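PDB 5ZB2: DNA repair protein RAD7 from Saccharomyces cerevisiae, which takes part in global genome nucleotide excision repair, removing damage from nontranscribed DNA, and binds the ubiquitin-ligase linker protein Elongin-C. Local coordinates for the interface of chains A and C and the interface of chains A and B. Sequence-based numbering; all coordinates share one arbitrary frame. Chains: chain A/B, DNA repair protein RAD7; chain C, Elongin-C.

Contact 1: the interface of chains A and C. Residues chain A 42-44; chain C 88-92.
Where the backbone of A:Leu42 presents its carbonyl to the start of an Elongin-C helix, the chain leaves helical geometry, with phi positive at A:Gly43 (105°) and at A:Gly44 (82°). The polar link is modest: the backbone N of C:Leu92 gives a weak hydrogen bond to O of A:Leu42 at 3.5 Å, nearly straight at the hydrogen. It illustrates how the first turn of a helix, whose amides lack partners within the helix, can look outward to a partner protein. Next to it, the backbone of A:Gly43 lies against C:Glu89. The side chain of A:Leu42 does most of the touching. With CG anti to the carbonyl carbon (chi1 -59°), it points at the start of helix 91-101, CD2 toward C:Ser91 and C:Thr88 and CD1 toward C:Leu92. CD2 packs against the hydroxyl OG of C:Ser91 at 3.3 Å and lies 4.1 Å from the methyl CG2 of C:Thr88. CB is 3.6 Å from CG of C:Leu92 as the two side chains slant across one another. The C:Ser91 hydroxyl donates from OG to the carbonyl O of C:Thr88 at 3.1 Å, which helps to hold the hydroxyl that A:Leu42 covers and ties the 3-10 turn to the following helix. In the fold, A:Leu42 directly follows the long helix 8-41 of Rad7, and its Elongin-C partners span the junction between the 3-10 helix 88-90 and helix 91-101.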
# COMPACT_ATOMS: atom_id res chain seq x y z
N LEU A 42 18.12 -18.64 -6.03
CA LEU A 42 17.52 -19.37 -7.14
C LEU A 42 18.50 -19.61 -8.28
O LEU A 42 18.08 -20.02 -9.37
CB LEU A 42 16.29 -18.62 -7.66
CG LEU A 42 15.18 -18.38 -6.63
CD1 LEU A 42 14.09 -17.51 -7.24
CD2 LEU A 42 14.59 -19.69 -6.13
N GLY A 43 19.79 -19.38 -8.05
CA GLY A 43 20.81 -19.55 -9.07
C GLY A 43 21.33 -18.27 -9.67
O GLY A 43 22.24 -18.32 -10.50
N GLY A 44 20.79 -17.12 -9.27
CA GLY A 44 21.24 -15.85 -9.79
C GLY A 44 20.61 -15.51 -11.13
O GLY A 44 20.23 -16.41 -11.89
N THR C 88 16.84 -26.14 -6.38
CA THR C 88 16.58 -24.73 -6.15
C THR C 88 17.61 -23.85 -6.85
O THR C 88 17.27 -22.82 -7.45
CB THR C 88 16.56 -24.44 -4.65
OG1 THR C 88 15.52 -25.20 -4.02
CG2 THR C 88 16.34 -22.95 -4.38
N GLU C 89 18.88 -24.25 -6.80
CA GLU C 89 19.97 -23.44 -7.34
C GLU C 89 19.92 -23.28 -8.86
O GLU C 89 20.77 -22.56 -9.41
CB GLU C 89 21.32 -24.06 -6.94
CG GLU C 89 21.50 -25.49 -7.41
CD GLU C 89 21.43 -26.49 -6.26
OE1 GLU C 89 22.48 -27.09 -5.94
OE2 GLU C 89 20.34 -26.66 -5.69
N MET C 90 18.98 -23.91 -9.55
CA MET C 90 18.87 -23.77 -11.00
C MET C 90 17.42 -23.55 -11.44
O MET C 90 17.09 -23.78 -12.61
CB MET C 90 19.44 -25.01 -11.71
CG MET C 90 18.65 -26.28 -11.47
SD MET C 90 19.33 -27.72 -12.32
CE MET C 90 20.95 -27.84 -11.57
N SER C 91 16.56 -23.10 -10.53
CA SER C 91 15.14 -22.95 -10.87
C SER C 91 14.93 -21.82 -11.88
O SER C 91 14.14 -21.98 -12.82
CB SER C 91 14.32 -22.70 -9.60
OG SER C 91 14.84 -21.60 -8.86
N LEU C 92 15.62 -20.70 -11.72
CA LEU C 92 15.45 -19.58 -12.65
C LEU C 92 15.95 -19.95 -14.04
O LEU C 92 15.21 -19.85 -15.02
CB LEU C 92 16.16 -18.34 -12.12
CG LEU C 92 15.47 -17.55 -11.01
CD1 LEU C 92 16.34 -16.38 -10.57
CD2 LEU C 92 14.10 -17.05 -11.44

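Contact 2: the interface of chains A and B. Residues chain A 17, 20-21, 23-24; chain B 66, 69.
B:His66, from one copy of the C-terminal, leucine-rich-repeat part of Rad7, reaches the long helix 8-41 of the other through its imidazole, in a Rad7–Rad7 pairing that may belong to the crystal. The ring nitrogen NE2 donates a hydrogen bond to the backbone O of A:Ser17 at 3.3 Å (159° at the hydrogen). The acceptor lies almost in the ring plane, so the N-H points roughly at the oxygen over a rather long distance, and the donor is tilted modestly from the carbonyl plane. A:Ile20 meets a face of the same ring: its methyl branch CG2 sits over the rim in a CH-pi contact, 3.3 Å from CE1 of B:His66. Edge and face are thus engaged by residues one helical turn apart, which should fix the ring's rotation. The hydroxyl OG of A:Ser21 adds a neighbour 3.3 Å from NE2 of B:His66. Alongside, the amide of B:Gln69 brings OE1 to the edge of the A:Trp23 indole, 3.4 Å from CZ3 and in the ring plane. NE2 of B:Gln69 lies 3.0 Å from NE2 of A:Gln24, a doubtful pairing of two donors as modelled; turning the A:Gln24 amide over would probably make it a hydrogen bond.

Behind this shell, B:Gln69 NE2 donates to the backbone O of B:His66 at 3.2 Å, on a lone pair. That bond supports the modelled sense of the B:Gln69 amide and links B:Gln69 to B:His66. A:Trp23 CG, anti to the backbone N (chi1 162°), carries the indole toward that amide.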
# COMPACT_ATOMS: atom_id res chain seq x y z
N SER A 17 13.18 12.95 13.14
CA SER A 17 12.68 12.89 11.77
C SER A 17 13.83 12.98 10.77
O SER A 17 13.86 12.25 9.77
CB SER A 17 11.67 14.01 11.54
OG SER A 17 10.91 13.77 10.36
N ILE A 20 15.64 9.65 10.63
CA ILE A 20 14.88 8.62 9.92
C ILE A 20 15.12 8.73 8.42
O ILE A 20 15.38 7.73 7.74
CB ILE A 20 13.38 8.71 10.26
CG1 ILE A 20 13.15 8.46 11.75
CG2 ILE A 20 12.58 7.70 9.44
CD1 ILE A 20 11.73 8.74 12.22
N SER A 21 15.08 9.96 7.89
CA SER A 21 15.28 10.16 6.46
C SER A 21 16.64 9.62 6.02
O SER A 21 16.74 8.91 5.01
CB SER A 21 15.16 11.65 6.12
OG SER A 21 13.86 12.12 6.41
N TRP A 23 18.42 7.39 7.59
CA TRP A 23 18.36 5.94 7.77
C TRP A 23 17.58 5.26 6.65
O TRP A 23 17.84 4.09 6.35
CB TRP A 23 17.74 5.63 9.14
CG TRP A 23 17.22 4.24 9.28
CD1 TRP A 23 17.90 3.16 9.77
CD2 TRP A 23 15.91 3.77 8.95
NE1 TRP A 23 17.09 2.05 9.76
CE2 TRP A 23 15.86 2.40 9.25
CE3 TRP A 23 14.77 4.39 8.42
CZ2 TRP A 23 14.72 1.63 9.05
CZ3 TRP A 23 13.64 3.63 8.21
CH2 TRP A 23 13.62 2.26 8.53
N GLN A 24 16.62 5.97 6.03
CA GLN A 24 15.88 5.38 4.91
C GLN A 24 16.84 4.86 3.85
O GLN A 24 16.71 3.72 3.38
CB GLN A 24 14.94 6.42 4.29
CG GLN A 24 13.80 6.88 5.16
CD GLN A 24 12.65 5.91 5.19
OE1 GLN A 24 12.84 4.70 5.05
NE2 GLN A 24 11.44 6.43 5.36
N HIS B 66 5.99 8.36 8.53
CA HIS B 66 7.45 8.45 8.65
C HIS B 66 7.91 7.97 10.02
O HIS B 66 8.70 7.03 10.14
CB HIS B 66 7.88 9.90 8.38
CG HIS B 66 9.35 10.08 8.17
ND1 HIS B 66 10.04 9.44 7.16
CD2 HIS B 66 10.26 10.85 8.82
CE1 HIS B 66 11.31 9.80 7.21
NE2 HIS B 66 11.47 10.65 8.21
N GLN B 69 7.73 4.22 11.67
CA GLN B 69 8.76 3.20 11.50
C GLN B 69 9.52 2.93 12.79
O GLN B 69 10.16 1.88 12.90
CB GLN B 69 9.72 3.61 10.39
CG GLN B 69 9.06 3.67 9.02
CD GLN B 69 10.00 4.14 7.94
OE1 GLN B 69 10.47 3.35 7.12
NE2 GLN B 69 10.28 5.43 7.93

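Contact 3: the interface of chains A and C. Residues chain A 52-53, 56-57; chain C 92, 95-96, 99.
Apolar contacts between two helices dominate here, with A:Leu53 touching three Elongin-C leucines. Its CG stands anti to the backbone N (chi1 175°), sending both methyls toward the Elongin-C helix 91-101. The CD1 methyl of A:Leu53 lies 3.8 Å from CD2 of C:Leu92 and equally far from CD2 of C:Leu95, and so fits between residues one turn apart. The two leucines meet it differently: the side chain of C:Leu95 runs at about a right angle to that of A:Leu53, whereas C:Leu92 lies oblique. A second kind of contact joins side chain to backbone, as the CD2 methyl of C:Leu96 lies against CA of A:Leu53 at 3.7 Å, with CB of A:Asn52 beside the same methyl. Small against large is the third: A:Ala56 lets the branch point of C:Leu95 approach, with CB of A:Ala56 3.9 Å from CG of that leucine.

Beside the apolar contacts, the carboxylate oxygen OD2 of C:Asp99 rests 3.8 Å from CA of A:Ala56, a van der Waals contact rather than a bond. Through this apolar helix-helix packing, helix 50-59 of Rad7 holds Elongin-C, the linker by which a cullin ligase can be recruited.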
# COMPACT_ATOMS: atom_id res chain seq x y z
N ASN A 52 13.56 -11.53 -19.99
CA ASN A 52 13.25 -12.90 -20.38
C ASN A 52 12.51 -13.62 -19.26
O ASN A 52 11.57 -14.37 -19.51
CB ASN A 52 14.53 -13.65 -20.75
CG ASN A 52 15.14 -13.15 -22.05
OD1 ASN A 52 16.32 -12.79 -22.09
ND2 ASN A 52 14.35 -13.12 -23.11
N LEU A 53 12.93 -13.39 -18.01
CA LEU A 53 12.23 -13.98 -16.88
C LEU A 53 10.80 -13.47 -16.80
O LEU A 53 9.85 -14.25 -16.64
CB LEU A 53 12.99 -13.68 -15.58
CG LEU A 53 12.34 -14.12 -14.27
CD1 LEU A 53 12.07 -15.62 -14.26
CD2 LEU A 53 13.22 -13.73 -13.10
N ALA A 56 8.66 -15.25 -19.38
CA ALA A 56 8.30 -16.61 -19.00
C ALA A 56 7.16 -16.60 -17.98
O ALA A 56 6.18 -17.33 -18.12
CB ALA A 56 9.52 -17.34 -18.44
N LEU A 57 7.27 -15.75 -16.95
CA LEU A 57 6.22 -15.66 -15.95
C LEU A 57 4.91 -15.18 -16.58
O LEU A 57 3.84 -15.74 -16.32
CB LEU A 57 6.66 -14.73 -14.82
CG LEU A 57 7.86 -15.22 -14.01
CD1 LEU A 57 8.34 -14.15 -13.05
CD2 LEU A 57 7.52 -16.50 -13.25
N LEU C 92 15.62 -20.70 -11.72
CA LEU C 92 15.45 -19.58 -12.65
C LEU C 92 15.95 -19.95 -14.04
O LEU C 92 15.21 -19.85 -15.02
CB LEU C 92 16.16 -18.34 -12.12
CG LEU C 92 15.47 -17.55 -11.01
CD1 LEU C 92 16.34 -16.38 -10.57
CD2 LEU C 92 14.10 -17.05 -11.44
N LEU C 95 13.82 -22.42 -15.80
CA LEU C 95 12.58 -21.85 -16.30
C LEU C 95 12.79 -21.23 -17.68
O LEU C 95 11.99 -21.44 -18.60
CB LEU C 95 12.03 -20.80 -15.33
CG LEU C 95 10.86 -19.96 -15.83
CD1 LEU C 95 9.69 -20.84 -16.28
CD2 LEU C 95 10.41 -19.00 -14.75
N LEU C 96 13.87 -20.47 -17.84
CA LEU C 96 14.16 -19.84 -19.13
C LEU C 96 14.36 -20.89 -20.22
O LEU C 96 13.93 -20.70 -21.36
CB LEU C 96 15.39 -18.94 -19.02
CG LEU C 96 15.30 -17.81 -18.00
CD1 LEU C 96 16.58 -16.97 -18.03
CD2 LEU C 96 14.08 -16.93 -18.25
N ASP C 99 11.03 -22.35 -21.22
CA ASP C 99 10.28 -21.40 -22.03
C ASP C 99 10.75 -21.44 -23.48
O ASP C 99 9.95 -21.59 -24.40
CB ASP C 99 10.44 -19.99 -21.46
CG ASP C 99 9.63 -18.96 -22.22
OD1 ASP C 99 8.63 -19.34 -22.86
OD2 ASP C 99 10.00 -17.77 -22.18

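Contact 1 and contact 3 are neighbouring parts of one Rad7–Elongin-C interface, the centres of their C-alpha atoms about 11 Å apart. They share C:Leu92, whose helix 91-101 meets the loop that directly follows the long Rad7 helix in contact 1 and helix 50-59 in contact 3. Contact 2 lies about 34 Å from contact 1 and 37 Å from contact 3, centre to centre. Helix 8-41 connects the two regions: it supplies the chain A side of contact 2 and ends just before A:Leu42. Both interfaces are present together in the deposited assembly; whether the Rad7 pairing occurs in the cell the structure alone does not show.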